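Signal transduction histidine kinase, LytS (Clostridium beijerinckii, PDB 5XSJ) is probably a membrane-bound sensor histidine kinase that uses ATP to phosphorylate a protein histidine in two-component signalling, represented by a helical piece of the longer protein. Local coordinates at residues 32-43 with 87-98. Numbering follows the deposited sequence.
Sequences SLDNFNQYILNG and YIESSKNTISAY
F36 enters a hole formed by Y87, S91, T94 and I95, a knobs-into-holes fit in which each side of the ring has its own neighbour. S91 CB lies over one face, 4.0 Å from the centroid of the F36 ring, and I40 CG1 of its own helix covers the opposite face near the rim. T94 CB and I95 CG1 meet the edge in plane, the former 3.6 Å from F36 CZ. S91 OG is turned back to Y87 O, which it reaches from the carbonyl face opposite to S91 N, while S91 CB faces the F36 ring; Y51 OH is a further partner of the hydroxyl.

The segments belong to helices 15-42 and 73-99 of an all-helical four-helix bundle; the axes of segments 32-42 and 87-98 approach to 10.5 Å and are inclined by 16°, nearly parallel. Helix 104-133 adds F111 against I40, while Y51 of helix 45-67 touches I95.

Two tyrosines bridge the ends of the contact. With CG anti to the backbone N (chi1 164°), Y87 extends along its ring plane to S32, and its OH donates to S32 OG at 2.9 Å. Y98 instead turns one ring face to the backbone of I40, whose CA stands over its centre, 4.2 Å from the centroid. One edge of Y98 points at the face of Y39 in a T-shaped pair, planes at 69°, whereas G43 CA approaches in plane, 3.3 Å from Y98 OH. The Y39 hydroxyl is hydrogen-bonded to E99.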
# COMPACT_ATOMS: atom_id res chain seq x y z
N SER B 32 -18.90 1.01 11.16
CA SER B 32 -19.22 -0.37 10.79
C SER B 32 -17.95 -1.23 10.69
O SER B 32 -17.91 -2.35 11.22
CB SER B 32 -20.00 -0.41 9.47
OG SER B 32 -20.23 -1.74 9.07
N LEU B 33 -16.93 -0.69 10.02
CA LEU B 33 -15.64 -1.37 9.85
C LEU B 33 -14.98 -1.64 11.19
O LEU B 33 -14.51 -2.75 11.44
CB LEU B 33 -14.70 -0.52 8.96
CG LEU B 33 -13.30 -1.12 8.74
CD1 LEU B 33 -13.36 -2.45 7.97
CD2 LEU B 33 -12.37 -0.15 8.04
N ASP B 34 -14.95 -0.63 12.04
CA ASP B 34 -14.31 -0.72 13.34
C ASP B 34 -14.94 -1.82 14.20
O ASP B 34 -14.23 -2.64 14.80
CB ASP B 34 -14.40 0.64 14.03
CG ASP B 34 -13.69 0.66 15.36
OD1 ASP B 34 -12.78 -0.18 15.58
OD2 ASP B 34 -14.03 1.51 16.20
N ASN B 35 -16.27 -1.87 14.23
CA ASN B 35 -16.96 -2.88 14.99
C ASN B 35 -16.76 -4.26 14.38
O ASN B 35 -16.51 -5.22 15.10
CB ASN B 35 -18.45 -2.54 15.11
CG ASN B 35 -18.70 -1.47 16.15
OD1 ASN B 35 -18.72 -1.77 17.34
ND2 ASN B 35 -18.86 -0.22 15.72
N PHE B 36 -16.84 -4.33 13.05
CA PHE B 36 -16.52 -5.55 12.31
C PHE B 36 -15.15 -6.11 12.69
O PHE B 36 -15.03 -7.28 13.04
CB PHE B 36 -16.58 -5.27 10.80
CG PHE B 36 -15.99 -6.36 9.95
CD1 PHE B 36 -16.66 -7.56 9.75
CD2 PHE B 36 -14.76 -6.18 9.32
CE1 PHE B 36 -16.13 -8.56 8.95
CE2 PHE B 36 -14.22 -7.18 8.52
CZ PHE B 36 -14.90 -8.37 8.34
N ASN B 37 -14.12 -5.26 12.61
CA ASN B 37 -12.76 -5.63 13.01
C ASN B 37 -12.70 -6.21 14.42
O ASN B 37 -12.16 -7.29 14.64
CB ASN B 37 -11.84 -4.41 12.92
CG ASN B 37 -11.48 -4.04 11.48
OD1 ASN B 37 -11.58 -4.86 10.56
ND2 ASN B 37 -11.04 -2.81 11.29
N GLN B 38 -13.27 -5.49 15.38
CA GLN B 38 -13.29 -5.97 16.76
C GLN B 38 -14.02 -7.29 16.90
O GLN B 38 -13.61 -8.15 17.68
CB GLN B 38 -13.92 -4.93 17.69
CG GLN B 38 -13.11 -3.64 17.81
CD GLN B 38 -13.86 -2.58 18.59
OE1 GLN B 38 -14.19 -2.77 19.76
NE2 GLN B 38 -14.18 -1.48 17.93
N TYR B 39 -15.09 -7.47 16.14
CA TYR B 39 -15.84 -8.71 16.23
C TYR B 39 -15.01 -9.90 15.77
O TYR B 39 -14.96 -10.92 16.45
CB TYR B 39 -17.13 -8.65 15.41
CG TYR B 39 -17.91 -9.94 15.46
CD1 TYR B 39 -18.46 -10.40 16.67
CD2 TYR B 39 -18.09 -10.72 14.33
CE1 TYR B 39 -19.17 -11.60 16.73
CE2 TYR B 39 -18.81 -11.92 14.38
CZ TYR B 39 -19.35 -12.35 15.59
OH TYR B 39 -20.06 -13.52 15.64
N ILE B 40 -14.36 -9.77 14.61
CA ILE B 40 -13.52 -10.84 14.09
C ILE B 40 -12.36 -11.16 15.04
O ILE B 40 -11.94 -12.32 15.15
CB ILE B 40 -12.95 -10.49 12.68
CG1 ILE B 40 -14.08 -10.31 11.67
CG2 ILE B 40 -11.96 -11.56 12.20
CD1 ILE B 40 -15.12 -11.44 11.71
N LEU B 41 -11.85 -10.15 15.73
CA LEU B 41 -10.71 -10.34 16.62
C LEU B 41 -11.06 -10.87 18.01
O LEU B 41 -10.19 -11.40 18.68
CB LEU B 41 -9.93 -9.03 16.80
CG LEU B 41 -9.17 -8.45 15.60
CD1 LEU B 41 -8.02 -7.59 16.10
CD2 LEU B 41 -8.67 -9.54 14.67
N ASN B 42 -12.32 -10.75 18.43
CA ASN B 42 -12.70 -11.23 19.78
C ASN B 42 -14.08 -11.88 19.92
O ASN B 42 -14.33 -12.64 20.85
CB ASN B 42 -12.62 -10.07 20.78
CG ASN B 42 -12.84 -10.53 22.22
OD1 ASN B 42 -12.16 -11.45 22.70
ND2 ASN B 42 -13.81 -9.92 22.89
N GLY B 43 -15.00 -11.57 19.01
CA GLY B 43 -16.28 -12.24 18.99
C GLY B 43 -17.36 -11.70 19.91
O GLY B 43 -18.37 -12.37 20.12
N TYR B 87 -18.47 -4.25 0.14
CA TYR B 87 -18.06 -4.31 1.53
C TYR B 87 -18.97 -5.21 2.34
O TYR B 87 -18.53 -6.01 3.15
CB TYR B 87 -18.06 -2.91 2.13
CG TYR B 87 -18.02 -2.92 3.63
CD1 TYR B 87 -16.85 -3.22 4.31
CD2 TYR B 87 -19.16 -2.60 4.39
CE1 TYR B 87 -16.79 -3.22 5.70
CE2 TYR B 87 -19.11 -2.60 5.79
CZ TYR B 87 -17.92 -2.90 6.44
OH TYR B 87 -17.85 -2.91 7.83
N ILE B 88 -20.28 -5.06 2.12
CA ILE B 88 -21.26 -5.89 2.81
C ILE B 88 -21.01 -7.36 2.50
O ILE B 88 -21.02 -8.21 3.40
CB ILE B 88 -22.69 -5.46 2.43
CG1 ILE B 88 -22.97 -4.07 3.02
CG2 ILE B 88 -23.71 -6.47 2.93
CD1 ILE B 88 -24.18 -3.37 2.47
N GLU B 89 -20.71 -7.66 1.25
CA GLU B 89 -20.50 -9.03 0.83
C GLU B 89 -19.20 -9.60 1.40
O GLU B 89 -19.18 -10.73 1.87
CB GLU B 89 -20.50 -9.12 -0.70
CG GLU B 89 -20.44 -10.52 -1.25
CD GLU B 89 -20.12 -10.53 -2.74
OE1 GLU B 89 -20.04 -11.63 -3.33
OE2 GLU B 89 -19.92 -9.43 -3.33
N SER B 90 -18.13 -8.81 1.37
CA SER B 90 -16.84 -9.25 1.90
C SER B 90 -16.87 -9.42 3.41
O SER B 90 -16.28 -10.37 3.95
CB SER B 90 -15.73 -8.26 1.54
OG SER B 90 -15.55 -8.21 0.13
N SER B 91 -17.52 -8.49 4.10
CA SER B 91 -17.60 -8.56 5.55
C SER B 91 -18.52 -9.69 6.01
O SER B 91 -18.27 -10.34 7.02
CB SER B 91 -18.06 -7.22 6.13
OG SER B 91 -19.21 -6.74 5.45
N LYS B 92 -19.59 -9.95 5.26
CA LYS B 92 -20.48 -11.05 5.63
C LYS B 92 -19.80 -12.40 5.40
O LYS B 92 -19.93 -13.32 6.21
CB LYS B 92 -21.81 -10.98 4.86
CG LYS B 92 -22.79 -9.98 5.47
CD LYS B 92 -24.18 -10.02 4.82
CE LYS B 92 -25.11 -8.96 5.45
NZ LYS B 92 -26.42 -8.80 4.76
N ASN B 93 -19.07 -12.51 4.29
CA ASN B 93 -18.32 -13.74 4.04
C ASN B 93 -17.27 -13.98 5.12
O ASN B 93 -17.08 -15.12 5.55
CB ASN B 93 -17.66 -13.71 2.66
CG ASN B 93 -18.66 -13.80 1.53
OD1 ASN B 93 -19.81 -14.19 1.74
ND2 ASN B 93 -18.26 -13.41 0.34
N THR B 94 -16.61 -12.92 5.57
CA THR B 94 -15.64 -13.05 6.66
C THR B 94 -16.34 -13.52 7.93
O THR B 94 -15.88 -14.45 8.57
CB THR B 94 -14.90 -11.71 6.96
OG1 THR B 94 -14.28 -11.21 5.77
CG2 THR B 94 -13.85 -11.92 8.03
N ILE B 95 -17.45 -12.89 8.28
CA ILE B 95 -18.18 -13.22 9.50
C ILE B 95 -18.63 -14.68 9.45
O ILE B 95 -18.53 -15.43 10.43
CB ILE B 95 -19.40 -12.29 9.70
CG1 ILE B 95 -18.94 -10.88 10.05
CG2 ILE B 95 -20.33 -12.82 10.78
CD1 ILE B 95 -20.08 -9.91 10.14
N SER B 96 -19.10 -15.08 8.28
CA SER B 96 -19.54 -16.45 8.07
C SER B 96 -18.43 -17.48 8.27
O SER B 96 -18.65 -18.49 8.94
CB SER B 96 -20.13 -16.56 6.66
OG SER B 96 -20.55 -17.88 6.41
N ALA B 97 -17.25 -17.25 7.71
CA ALA B 97 -16.14 -18.17 7.90
C ALA B 97 -15.66 -18.14 9.35
O ALA B 97 -15.29 -19.17 9.91
CB ALA B 97 -14.98 -17.83 6.95
N TYR B 98 -15.67 -16.96 9.94
CA TYR B 98 -15.26 -16.78 11.32
C TYR B 98 -16.14 -17.59 12.27
O TYR B 98 -15.64 -18.29 13.16
CB TYR B 98 -15.32 -15.30 11.70
CG TYR B 98 -15.10 -15.03 13.17
CD1 TYR B 98 -13.84 -15.16 13.74
CD2 TYR B 98 -16.15 -14.63 13.99
CE1 TYR B 98 -13.63 -14.90 15.07
CE2 TYR B 98 -15.94 -14.38 15.34
CZ TYR B 98 -14.68 -14.51 15.86
OH TYR B 98 -14.45 -14.26 17.19